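Local coordinates for putative sugar isomerase (Parabacteroides distasonis, PDB 3LMZ), which probably acts as a sugar isomerase, built on a xylose isomerase-like TIM barrel, at the interface of chains A and B. Numbering follows the deposited sequence. Chains: chain A/B, Putative sugar isomerase.

Contact 1: the interface of chains A and B. Residues chain A 248-249, 251-253, 256; chain B 248-249, 251-253, 256.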
loop_
_atom_site.group_PDB
_atom_site.type_symbol
_atom_site.label_atom_id
_atom_site.label_comp_id
_atom_site.label_asym_id
_atom_site.label_seq_id
_atom_site.Cartn_x
_atom_site.Cartn_y
_atom_site.Cartn_z
ATOM N N GLY A 248 1.084 -2.466 -1.450
ATOM C CA GLY A 248 1.099 -1.307 -2.331
ATOM C C GLY A 248 2.466 -0.746 -2.607
ATOM O O GLY A 248 2.803 -0.457 -3.713
ATOM N N TYR A 249 3.262 -0.593 -1.548
ATOM C CA TYR A 249 4.597 -0.074 -1.680
ATOM C C TYR A 249 5.398 -1.037 -2.591
ATOM O O TYR A 249 6.092 -0.664 -3.534
ATOM C CB TYR A 249 5.269 0.135 -0.355
ATOM C CG TYR A 249 6.465 1.077 -0.382
ATOM C CD1 TYR A 249 7.676 0.660 -0.845
ATOM C CD2 TYR A 249 6.338 2.407 0.052
ATOM C CE1 TYR A 249 8.770 1.570 -0.930
ATOM C CE2 TYR A 249 7.387 3.280 -0.012
ATOM C CZ TYR A 249 8.595 2.868 -0.509
ATOM O OH TYR A 249 9.633 3.762 -0.583
ATOM N N LYS A 251 4.343 -3.282 -4.787
ATOM C CA LYS A 251 3.868 -3.275 -6.174
ATOM C C LYS A 251 4.501 -2.087 -6.944
ATOM O O LYS A 251 4.957 -2.211 -8.077
ATOM C CB LYS A 251 2.351 -3.180 -6.260
ATOM C CG LYS A 251 1.603 -4.474 -5.948
ATOM C CD LYS A 251 0.082 -4.227 -5.987
ATOM C CE LYS A 251 -0.734 -5.476 -5.765
ATOM N NZ LYS A 251 -2.228 -5.200 -5.887
ATOM N N ALA A 252 4.501 -0.921 -6.298
ATOM C CA ALA A 252 5.086 0.243 -6.923
ATOM C C ALA A 252 6.551 0.076 -7.202
ATOM O O ALA A 252 6.994 0.400 -8.291
ATOM C CB ALA A 252 4.846 1.517 -6.101
ATOM N N VAL A 253 7.319 -0.408 -6.224
ATOM C CA VAL A 253 8.747 -0.670 -6.479
ATOM C C VAL A 253 8.925 -1.638 -7.664
ATOM O O VAL A 253 9.759 -1.413 -8.539
ATOM C CB VAL A 253 9.502 -1.171 -5.247
ATOM C CG1 VAL A 253 10.992 -1.440 -5.600
ATOM C CG2 VAL A 253 9.410 -0.176 -4.137
ATOM N N LEU A 256 8.061 0.314 -11.093
ATOM C CA LEU A 256 8.743 1.574 -11.436
ATOM C C LEU A 256 10.263 1.464 -11.423
ATOM O O LEU A 256 10.964 2.377 -11.915
ATOM C CB LEU A 256 8.279 2.676 -10.468
ATOM C CG LEU A 256 6.780 3.057 -10.511
ATOM C CD1 LEU A 256 6.510 4.038 -9.407
ATOM C CD2 LEU A 256 6.337 3.621 -11.881
ATOM N N GLY B 248 0.271 3.034 0.285
ATOM C CA GLY B 248 1.570 2.426 0.036
ATOM C C GLY B 248 2.124 2.670 -1.340
ATOM O O GLY B 248 3.258 2.998 -1.500
ATOM N N TYR B 249 1.275 2.495 -2.354
ATOM C CA TYR B 249 1.680 2.705 -3.718
ATOM C C TYR B 249 2.111 4.185 -3.868
ATOM O O TYR B 249 3.152 4.539 -4.416
ATOM C CB TYR B 249 0.611 2.330 -4.701
ATOM C CG TYR B 249 1.100 2.094 -6.124
ATOM C CD1 TYR B 249 1.387 3.139 -6.949
ATOM C CD2 TYR B 249 1.287 0.790 -6.610
ATOM C CE1 TYR B 249 1.910 2.907 -8.255
ATOM C CE2 TYR B 249 1.773 0.560 -7.866
ATOM C CZ TYR B 249 2.092 1.612 -8.683
ATOM O OH TYR B 249 2.596 1.364 -9.934
ATOM N N LYS B 251 3.054 6.383 -1.574
ATOM C CA LYS B 251 4.282 6.691 -0.835
ATOM C C LYS B 251 5.522 6.289 -1.675
ATOM O O LYS B 251 6.505 7.016 -1.781
ATOM C CB LYS B 251 4.333 5.982 0.511
ATOM C CG LYS B 251 3.454 6.594 1.599
ATOM C CD LYS B 251 3.530 5.741 2.880
ATOM C CE LYS B 251 2.748 6.320 4.033
ATOM N NZ LYS B 251 2.912 5.487 5.298
ATOM N N ALA B 252 5.451 5.092 -2.261
ATOM C CA ALA B 252 6.548 4.633 -3.083
ATOM C C ALA B 252 6.790 5.517 -4.271
ATOM O O ALA B 252 7.930 5.856 -4.543
ATOM C CB ALA B 252 6.357 3.179 -3.534
ATOM N N VAL B 253 5.734 5.879 -5.002
ATOM C CA VAL B 253 5.911 6.815 -6.128
ATOM C C VAL B 253 6.560 8.129 -5.653
ATOM O O VAL B 253 7.481 8.640 -6.287
ATOM C CB VAL B 253 4.619 7.090 -6.898
ATOM C CG1 VAL B 253 4.885 8.095 -8.054
ATOM C CG2 VAL B 253 4.054 5.820 -7.442
ATOM N N LEU B 256 10.456 7.448 -4.832
ATOM C CA LEU B 256 11.345 6.847 -5.840
ATOM C C LEU B 256 11.353 7.597 -7.166
ATOM O O LEU B 256 12.226 7.343 -8.028
ATOM C CB LEU B 256 10.937 5.380 -6.059
ATOM C CG LEU B 256 11.077 4.429 -4.846
ATOM C CD1 LEU B 256 10.503 3.094 -5.225
ATOM C CD2 LEU B 256 12.534 4.289 -4.349
#
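A:Tyr249 and B:Ala252 meet ring to methyl, and B:Tyr249 and A:Ala252 repeat the contact across a two-fold axis. Both pairs belong to helix 240-256, the last helix of a xylose isomerase-like TIM barrel, which packs here against its own copy. The methyl CB of B:Ala252 sits over the centre of the A:Tyr249 ring, 3.5 Å from the centroid, a CH-pi contact. The ring gets there because its CG is anti to the backbone N (chi1 -161°), which carries it over the partner helix. The same face reaches the backbone, its CE2 3.5 Å from the CA of B:Ala252, while its CD2 lies 3.5 Å from the carbonyl O of B:Gly248. That glycine has no side chain, and its O comes within 3.4 Å of the A:Tyr249 CA. An alanine in place of A:Tyr249 would probably leave the methyl of B:Ala252 without its aromatic cover and open a gap above the B:Gly248 carbonyl. Between the two rings the alanine methyls touch tip to tip, CB of A:Ala252 to CB of B:Ala252 at 3.4 Å, a little tighter than usual van der Waals contact. Near the C-terminal end of the helices, A:Leu256 crosses B:Val253 at about a right angle, its CD1 3.6 Å from CG2 of the valine. A:Lys251 passes beside the B:Tyr249 ring, with its backbone C and its CB near CE2.

Contact 2: the interface of chains A and B. Residues chain A 204, 207, 235, 241-242, 245; chain B 38, 41-43.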
loop_
_atom_site.group_PDB
_atom_site.type_symbol
_atom_site.label_atom_id
_atom_site.label_comp_id
_atom_site.label_asym_id
_atom_site.label_seq_id
_atom_site.Cartn_x
_atom_site.Cartn_y
_atom_site.Cartn_z
ATOM N N GLU A 204 6.095 -1.818 8.181
ATOM C CA GLU A 204 5.471 -1.795 6.860
ATOM C C GLU A 204 6.571 -1.620 5.819
ATOM O O GLU A 204 7.457 -0.813 6.010
ATOM C CB GLU A 204 4.476 -0.624 6.793
ATOM C CG GLU A 204 3.277 -0.812 7.660
ATOM C CD GLU A 204 3.416 -0.306 9.095
ATOM O OE1 GLU A 204 4.535 -0.146 9.642
ATOM O OE2 GLU A 204 2.350 -0.070 9.763
ATOM N N ARG A 207 8.856 1.645 5.008
ATOM C CA ARG A 207 9.143 2.414 6.230
ATOM C C ARG A 207 10.469 2.051 6.869
ATOM O O ARG A 207 10.930 2.769 7.753
ATOM C CB ARG A 207 8.028 2.277 7.264
ATOM C CG ARG A 207 6.727 2.750 6.794
ATOM C CD ARG A 207 5.752 2.823 7.950
ATOM N NE ARG A 207 4.336 2.975 7.615
ATOM C CZ ARG A 207 3.403 3.258 8.491
ATOM N NH1 ARG A 207 3.729 3.572 9.742
ATOM N NH2 ARG A 207 2.184 3.311 8.083
ATOM N N ASP A 235 1.597 -6.137 14.259
ATOM C CA ASP A 235 0.172 -6.014 14.480
ATOM C C ASP A 235 -0.597 -7.306 14.112
ATOM O O ASP A 235 -1.621 -7.285 13.445
ATOM C CB ASP A 235 -0.393 -4.844 13.684
ATOM C CG ASP A 235 0.127 -3.509 14.167
ATOM O OD1 ASP A 235 0.444 -3.341 15.379
ATOM O OD2 ASP A 235 0.228 -2.587 13.332
ATOM N N LEU A 241 -4.262 -3.506 7.630
ATOM C CA LEU A 241 -3.820 -2.220 7.145
ATOM C C LEU A 241 -2.334 -2.203 6.756
ATOM O O LEU A 241 -1.928 -1.606 5.765
ATOM C CB LEU A 241 -4.150 -1.132 8.184
ATOM C CG LEU A 241 -4.376 0.288 7.686
ATOM C CD1 LEU A 241 -5.741 0.479 7.012
ATOM C CD2 LEU A 241 -4.208 1.179 8.895
ATOM N N GLY A 242 -1.520 -2.892 7.557
ATOM C CA GLY A 242 -0.089 -2.988 7.314
ATOM C C GLY A 242 0.279 -3.904 6.161
ATOM O O GLY A 242 1.197 -3.632 5.382
ATOM N N GLU A 245 -0.696 -1.816 2.982
ATOM C CA GLU A 245 0.282 -0.769 2.693
ATOM C C GLU A 245 1.572 -1.374 2.164
ATOM O O GLU A 245 2.161 -0.892 1.203
ATOM C CB GLU A 245 0.621 0.043 3.950
ATOM C CG GLU A 245 1.656 1.149 3.709
ATOM C CD GLU A 245 1.996 1.990 4.938
ATOM O OE1 GLU A 245 1.172 1.966 5.905
ATOM O OE2 GLU A 245 3.028 2.690 4.861
ATOM N N THR B 38 -7.092 5.307 11.875
ATOM C CA THR B 38 -6.619 4.823 10.627
ATOM C C THR B 38 -5.518 5.715 10.106
ATOM O O THR B 38 -4.475 5.215 9.651
ATOM C CB THR B 38 -7.777 4.655 9.617
ATOM O OG1 THR B 38 -8.823 3.884 10.210
ATOM C CG2 THR B 38 -7.316 4.081 8.310
ATOM N N ARG B 41 -2.254 5.060 12.017
ATOM C CA ARG B 41 -1.617 3.788 11.645
ATOM C C ARG B 41 -0.937 3.905 10.245
ATOM O O ARG B 41 0.050 3.257 10.025
ATOM C CB ARG B 41 -2.640 2.630 11.655
ATOM C CG ARG B 41 -3.117 2.203 13.020
ATOM C CD ARG B 41 -3.968 0.909 12.915
ATOM N NE ARG B 41 -3.137 -0.242 12.558
ATOM C CZ ARG B 41 -3.604 -1.418 12.141
ATOM N NH1 ARG B 41 -4.900 -1.611 12.054
ATOM N NH2 ARG B 41 -2.794 -2.408 11.828
ATOM N N LEU B 42 -1.522 4.711 9.358
ATOM C CA LEU B 42 -0.936 4.967 8.042
ATOM C C LEU B 42 0.135 6.027 7.982
ATOM O O LEU B 42 0.694 6.279 6.940
ATOM C CB LEU B 42 -2.016 5.349 7.033
ATOM C CG LEU B 42 -3.087 4.334 6.725
ATOM C CD1 LEU B 42 -4.283 5.058 6.028
ATOM C CD2 LEU B 42 -2.508 3.227 5.897
ATOM N N ASP B 43 0.490 6.621 9.126
ATOM C CA ASP B 43 1.468 7.719 9.180
ATOM C C ASP B 43 1.063 8.928 8.349
ATOM O O ASP B 43 1.887 9.591 7.734
ATOM C CB ASP B 43 2.861 7.226 8.804
ATOM C CG ASP B 43 4.001 8.184 9.199
ATOM O OD1 ASP B 43 3.896 8.888 10.241
ATOM O OD2 ASP B 43 5.027 8.244 8.454
HETATM O O HOH W 1 1.546 1.547 11.798
HETATM O O HOH W 2 -5.956 -3.591 10.105
HETATM O O HOH W 3 -0.244 0.030 13.405
#
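B:Arg41 closes helix 32-41 in helical geometry, and two residues on B:Asp43 turns with positive phi (59°); the carbonyl of B:Arg41 faces A:Arg207. NH2 of the A:Arg207 guanidinium donates to that O at 2.9 Å, on a lone pair in the carbonyl plane and close to the plane of the guanidinium. A:Glu245 of helix 240-256 holds the guanidinium from its edge, side-on: NE goes to OE2 at 3.1 Å and NH2 to the syn lone pair of OE1 at 2.8 Å. Above and below, the flat group is sandwiched, with the carboxylate carbon of A:Glu204 over the centre of one face and CB of B:Asp43 over the rim of the other. This clamp would limit rotation of the guanidinium, and A:Glu245, with A:Glu204 further off over one face, would be expected to stabilise its positive charge.

The side chain of B:Arg41 also reaches across, bent at chi3 (70°) so that its guanidinium lies over A:Leu241. The CB of that leucine is beneath one face near the rim, and its CD2 packs 3.5 Å from the arginine CB. CD2 of B:Leu42 fills in beside CG of A:Leu241, the two side chains crossing at about a right angle. At the tip, NH2 of B:Arg41 makes a weak salt bridge to OD2 of A:Asp235 at 3.4 Å, with the carboxylate turned almost perpendicular to the guanidinium. Water 3 supplements this link, joining NE of B:Arg41 to the same OD2, and water 1 bridges OE2 of A:Glu204 to the B:Arg41 carbonyl. The O atoms of water 1 and water 3 lie 2.8 Å apart, making a continuous chain. Backbone and side chain of one arginine thus tie the end of helix 32-41 to the partner's C-terminal helix and neighbouring loops, a polar flank that would help fix how the two barrels are set in the dimer of the deposited assembly.

Contact 1 and contact 2 lie about 14 Å apart, measured between the centres of their C-alpha atoms, and both use helix 240-256 of chain A. Its N-terminal half, with A:Leu241 and A:Glu245, serves contact 2; the stretch from A:Gly248 to A:Leu256 serves contact 1. Contact 1 pairs this helix with its own copy, whereas contact 2 sets it and nearby loops against the end of helix 32-41 and the residues after it. Two-fold symmetry repeats contact 2 with the chains exchanged, so the apolar helix pair of contact 1 is accompanied by two mixed polar and apolar patches with bound water. Such an arrangement suits a dimer, although the structure alone does not show that it forms in solution.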